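Local structure of succinate-semialdehyde dehydrogenase (Streptococcus pyogenes MGAS1882, 4OGD) at residues 56-61 against 168-173; 318-323 against 354-359. The protein probably oxidises succinic semialdehyde to succinate, as a member of the aldehyde dehydrogenase family that binds NADP+ as its cofactor. One frame throughout, in Å; residues are numbered along the deposited sequence.

Contact 1 (56-61 against 168-173)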
# COMPACT_ATOMS: atom_id res chain seq x y z
N ALA A 56 -1.77 28.33 1.77
CA ALA A 56 -3.17 28.58 2.09
C ALA A 56 -3.49 30.08 2.03
O ALA A 56 -4.53 30.49 1.51
CB ALA A 56 -3.53 28.01 3.46
N ASN A 57 -2.57 30.88 2.57
CA ASN A 57 -2.73 32.34 2.59
C ASN A 57 -2.83 32.94 1.19
O ASN A 57 -3.68 33.80 0.92
CB ASN A 57 -1.55 32.95 3.35
CG ASN A 57 -1.78 34.40 3.75
OD1 ASN A 57 -0.94 35.26 3.50
ND2 ASN A 57 -2.91 34.66 4.40
N ILE A 58 -1.95 32.50 0.30
CA ILE A 58 -1.96 32.99 -1.08
C ILE A 58 -3.20 32.50 -1.83
O ILE A 58 -3.77 33.24 -2.64
CB ILE A 58 -0.69 32.59 -1.83
CG1 ILE A 58 0.53 33.25 -1.18
CG2 ILE A 58 -0.79 32.98 -3.31
CD1 ILE A 58 1.86 32.66 -1.64
N LEU A 59 -3.63 31.28 -1.54
CA LEU A 59 -4.88 30.78 -2.11
C LEU A 59 -6.08 31.63 -1.68
O LEU A 59 -6.96 31.94 -2.50
CB LEU A 59 -5.10 29.31 -1.75
CG LEU A 59 -4.29 28.32 -2.57
CD1 LEU A 59 -4.45 26.92 -1.99
CD2 LEU A 59 -4.73 28.33 -4.04
N ARG A 60 -6.10 32.05 -0.41
CA ARG A 60 -7.13 32.96 0.07
C ARG A 60 -7.08 34.29 -0.67
O ARG A 60 -8.09 34.80 -1.16
CB ARG A 60 -6.98 33.23 1.57
CG ARG A 60 -7.44 32.12 2.49
CD ARG A 60 -7.39 32.59 3.95
NE ARG A 60 -7.93 31.59 4.85
CZ ARG A 60 -7.21 30.68 5.49
NH1 ARG A 60 -5.90 30.65 5.36
NH2 ARG A 60 -7.81 29.80 6.28
N ARG A 61 -5.88 34.87 -0.73
CA ARG A 61 -5.67 36.17 -1.36
C ARG A 61 -6.06 36.18 -2.84
O ARG A 61 -6.69 37.12 -3.34
CB ARG A 61 -4.19 36.57 -1.22
CG ARG A 61 -3.89 38.01 -1.64
CD ARG A 61 -2.40 38.22 -1.74
NE ARG A 61 -1.87 37.56 -2.93
CZ ARG A 61 -0.60 37.20 -3.10
NH1 ARG A 61 0.29 37.43 -2.13
NH2 ARG A 61 -0.22 36.60 -4.22
N GLU A 168 2.67 24.71 -9.05
CA GLU A 168 4.10 24.85 -8.80
C GLU A 168 4.46 26.31 -8.49
O GLU A 168 5.19 26.57 -7.55
CB GLU A 168 4.94 24.35 -9.97
CG GLU A 168 6.44 24.57 -9.76
CD GLU A 168 7.28 24.18 -10.96
OE1 GLU A 168 6.92 23.23 -11.67
OE2 GLU A 168 8.32 24.83 -11.19
N GLU A 169 3.92 27.24 -9.28
CA GLU A 169 4.21 28.66 -9.08
C GLU A 169 3.73 29.14 -7.71
O GLU A 169 4.41 29.94 -7.05
CB GLU A 169 3.58 29.49 -10.20
CG GLU A 169 4.31 29.33 -11.53
CD GLU A 169 3.52 29.83 -12.72
OE1 GLU A 169 2.36 30.25 -12.56
OE2 GLU A 169 4.09 29.81 -13.84
N LEU A 170 2.56 28.67 -7.30
CA LEU A 170 1.99 28.97 -5.99
C LEU A 170 2.92 28.56 -4.85
O LEU A 170 3.16 29.33 -3.92
CB LEU A 170 0.64 28.25 -5.85
CG LEU A 170 -0.02 28.14 -4.47
CD1 LEU A 170 -0.41 29.51 -3.93
CD2 LEU A 170 -1.24 27.22 -4.51
N VAL A 171 3.42 27.34 -4.93
CA VAL A 171 4.25 26.79 -3.86
C VAL A 171 5.59 27.54 -3.77
O VAL A 171 6.09 27.81 -2.67
CB VAL A 171 4.43 25.26 -4.04
CG1 VAL A 171 5.53 24.71 -3.15
CG2 VAL A 171 3.11 24.57 -3.75
N LEU A 172 6.16 27.88 -4.92
CA LEU A 172 7.36 28.72 -4.95
C LEU A 172 7.07 30.12 -4.39
O LEU A 172 7.87 30.66 -3.62
CB LEU A 172 7.90 28.81 -6.38
CG LEU A 172 8.45 27.49 -6.91
CD1 LEU A 172 8.60 27.57 -8.42
CD2 LEU A 172 9.78 27.16 -6.26
N GLU A 173 5.93 30.69 -4.78
CA GLU A 173 5.53 32.00 -4.27
C GLU A 173 5.41 32.02 -2.75
O GLU A 173 5.72 33.02 -2.10
CB GLU A 173 4.21 32.46 -4.90
CG GLU A 173 3.88 33.93 -4.59
CD GLU A 173 2.57 34.39 -5.19
OE1 GLU A 173 1.90 33.59 -5.88
OE2 GLU A 173 2.20 35.57 -4.96

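Contact 2 (318-323 against 354-359)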
# COMPACT_ATOMS: atom_id res chain seq x y z
N ILE A 318 -24.84 6.66 -23.03
CA ILE A 318 -26.29 6.79 -23.01
C ILE A 318 -26.88 5.96 -24.15
O ILE A 318 -27.82 5.19 -23.95
CB ILE A 318 -26.74 8.25 -23.18
CG1 ILE A 318 -26.33 9.07 -21.95
CG2 ILE A 318 -28.25 8.34 -23.38
CD1 ILE A 318 -26.40 10.58 -22.15
N LYS A 319 -26.30 6.10 -25.33
CA LYS A 319 -26.76 5.36 -26.50
C LYS A 319 -26.63 3.85 -26.30
O LYS A 319 -27.54 3.09 -26.63
CB LYS A 319 -26.00 5.78 -27.76
CG LYS A 319 -26.40 4.99 -29.00
CD LYS A 319 -26.01 5.69 -30.28
CE LYS A 319 -26.72 5.08 -31.48
NZ LYS A 319 -26.48 3.61 -31.54
N LEU A 320 -25.49 3.43 -25.75
CA LEU A 320 -25.26 2.02 -25.42
C LEU A 320 -26.33 1.51 -24.48
O LEU A 320 -26.84 0.40 -24.65
CB LEU A 320 -23.87 1.84 -24.80
CG LEU A 320 -23.45 0.39 -24.54
CD1 LEU A 320 -23.31 -0.36 -25.85
CD2 LEU A 320 -22.15 0.32 -23.74
N ALA A 321 -26.68 2.31 -23.48
CA ALA A 321 -27.71 1.93 -22.52
C ALA A 321 -29.04 1.67 -23.22
O ALA A 321 -29.70 0.67 -22.95
CB ALA A 321 -27.89 3.01 -21.46
N LEU A 322 -29.44 2.59 -24.09
CA LEU A 322 -30.71 2.48 -24.79
C LEU A 322 -30.71 1.35 -25.81
O LEU A 322 -31.72 0.66 -25.99
CB LEU A 322 -31.07 3.81 -25.45
CG LEU A 322 -31.11 5.00 -24.50
CD1 LEU A 322 -31.41 6.29 -25.24
CD2 LEU A 322 -32.13 4.77 -23.38
N ASP A 323 -29.58 1.17 -26.49
CA ASP A 323 -29.44 0.10 -27.48
C ASP A 323 -29.55 -1.27 -26.83
O ASP A 323 -29.89 -2.26 -27.49
CB ASP A 323 -28.12 0.22 -28.25
CG ASP A 323 -28.12 1.37 -29.25
OD1 ASP A 323 -29.16 2.04 -29.41
OD2 ASP A 323 -27.07 1.58 -29.89
N ASN A 354 -27.13 -5.60 -19.65
CA ASN A 354 -26.87 -4.28 -20.22
C ASN A 354 -25.53 -3.80 -19.68
O ASN A 354 -25.36 -3.70 -18.47
CB ASN A 354 -28.00 -3.31 -19.82
CG ASN A 354 -27.95 -1.99 -20.57
OD1 ASN A 354 -26.88 -1.44 -20.81
ND2 ASN A 354 -29.12 -1.48 -20.94
N PRO A 355 -24.57 -3.51 -20.57
CA PRO A 355 -23.23 -3.13 -20.12
C PRO A 355 -23.24 -1.95 -19.16
O PRO A 355 -22.43 -1.92 -18.22
CB PRO A 355 -22.53 -2.73 -21.42
CG PRO A 355 -23.24 -3.51 -22.47
CD PRO A 355 -24.67 -3.58 -22.04
N ILE A 356 -24.15 -1.01 -19.36
CA ILE A 356 -24.22 0.19 -18.54
C ILE A 356 -24.65 -0.10 -17.08
O ILE A 356 -24.38 0.69 -16.17
CB ILE A 356 -25.08 1.29 -19.24
CG1 ILE A 356 -24.41 1.70 -20.56
CG2 ILE A 356 -25.28 2.52 -18.37
CD1 ILE A 356 -22.97 2.24 -20.39
N TYR A 357 -25.26 -1.26 -16.84
CA TYR A 357 -25.59 -1.69 -15.47
C TYR A 357 -24.37 -1.62 -14.57
O TYR A 357 -24.48 -1.31 -13.38
CB TYR A 357 -26.13 -3.13 -15.49
CG TYR A 357 -26.81 -3.59 -14.20
CD1 TYR A 357 -26.07 -4.10 -13.14
CD2 TYR A 357 -28.19 -3.54 -14.07
CE1 TYR A 357 -26.69 -4.54 -11.97
CE2 TYR A 357 -28.82 -3.98 -12.91
CZ TYR A 357 -28.06 -4.47 -11.87
OH TYR A 357 -28.72 -4.90 -10.73
N TYR A 358 -23.19 -1.87 -15.14
CA TYR A 358 -21.96 -1.97 -14.36
C TYR A 358 -20.90 -0.92 -14.71
O TYR A 358 -19.78 -0.99 -14.21
CB TYR A 358 -21.34 -3.37 -14.54
CG TYR A 358 -22.18 -4.49 -13.97
CD1 TYR A 358 -22.27 -4.69 -12.60
CD2 TYR A 358 -22.88 -5.35 -14.81
CE1 TYR A 358 -23.05 -5.71 -12.08
CE2 TYR A 358 -23.65 -6.38 -14.30
CZ TYR A 358 -23.72 -6.55 -12.94
OH TYR A 358 -24.50 -7.57 -12.42
N GLN A 359 -21.24 0.05 -15.56
CA GLN A 359 -20.26 1.05 -16.01
C GLN A 359 -20.45 2.40 -15.34
O GLN A 359 -21.58 2.85 -15.15
CB GLN A 359 -20.36 1.27 -17.52
CG GLN A 359 -19.84 0.13 -18.35
CD GLN A 359 -19.69 0.50 -19.82
OE1 GLN A 359 -19.55 1.68 -20.17
NE2 GLN A 359 -19.72 -0.50 -20.68

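Contact 1 (56-61 against 168-173)
Leu170 CG stands anti to its backbone N (chi1 166°) and the next torsion sets the two CD methyls, while the CG2 branch of Ile58 is likewise anti to N. Leu170 CD1 lies 3.5 Å from Ile58 CG2, the two side chains sliding past each other in opposite directions. The other methyl, CD2, turns to the next residue of the first helix: Leu170 CD2 lies 3.7 Å from Leu59 CD2, and these two leucines cross at about a right angle. Leu170 thus puts one methyl against each of two consecutive side chains. The packing joins the C-terminal ends of helix 45-61 and helix 161-173 in the aldehyde dehydrogenase fold; the second of these helices connects parallel strands 152-155 and 181-183 of the Rossmann-type sheet. Their local axes pass 9.8 Å apart at 117°. Tyr66 of helix 63-74 touches Leu59, Leu170 and Glu173, while Val85 and Cys88 of helix 78-103 lie against Leu59. On the exposed side Arg61 and Glu173 reach toward each other tip to tip. Arg61 NH2 donates to Glu173 OE2 at 2.7 Å in a salt bridge with an N-H...O angle of 162°. The oxygen lies nearly in the guanidinium plane and is approached on its syn side, somewhat out of the carboxylate plane. The aliphatic part of Glu173 also packs: Ile58 CD1 is 3.8 Å from Glu173 CG.

Contact 2 (318-323 against 354-359)
Ala321 and Ile356 form the close-packed part of this contact, their CA atoms only 5.6 Å apart. Ile356 CG1 is held anti to its carbonyl carbon (chi1 -63°), and in that position it lies 3.8 Å from Ala321 CB and 3.7 Å from the backbone N of Ala321. The small alanine side chain lets the isoleucine come right up to the helix backbone, and both residues are buried. Beside them Asn354, also buried, ties the loop to the helix with its side-chain amide. Asn354 ND2 donates to Ala321 O over 3.0 Å; the bond is fairly straight, and the donor lies in the carbonyl plane, on a lone pair. The other end of the same amide works inside its own segment, where Asn354 OD1 accepts from Ile356 N at 3.1 Å. That second bond makes an Asx turn at the start of the 3-10 turn 355-357, so both ends of the amide are engaged and its rotation is fixed. Leu320 marks the looser side, where Leu320, Pro355 and Gln359 are partly exposed. Its CD2 methyl stands 3.9 Å from Pro355 CB and just as far from Ile356 CD1, with the Gln359 NE2 amide nitrogen at 4.0 Å. These are plain van der Waals contacts around a single methyl, with no hydrogen bond among them. Gln359 OE1 is in turn bonded to Gln317, one residue before the helix segment. The contact as a whole fastens the last turns of helix 308-323 to the loop between strands 345-348 and 365-371, while Ile347 of strand 345-348 touches both Ala321 and Ile356 from the sheet.

Contact 1 closes before contact 2 opens along the chain, and the two lie on opposite sides of the chain's centre, with their centres about 43 Å apart and their nearest atoms about 32 Å apart. They share no helix, strand or sheet. In contact 1, helix 161-173 connects strands 152-155 and 181-183 of one sheet, and helix 45-61 packs against this helix; in contact 2, helix 308-323 leads to strand 327-330, outermost in this chain's second large sheet, and the 354-359 loop links neighbouring strands 345-348 and 365-371. As in other aldehyde dehydrogenases, the first sheet probably belongs to the cofactor-binding domain and the second to the catalytic domain, so the contacts lie in different domains.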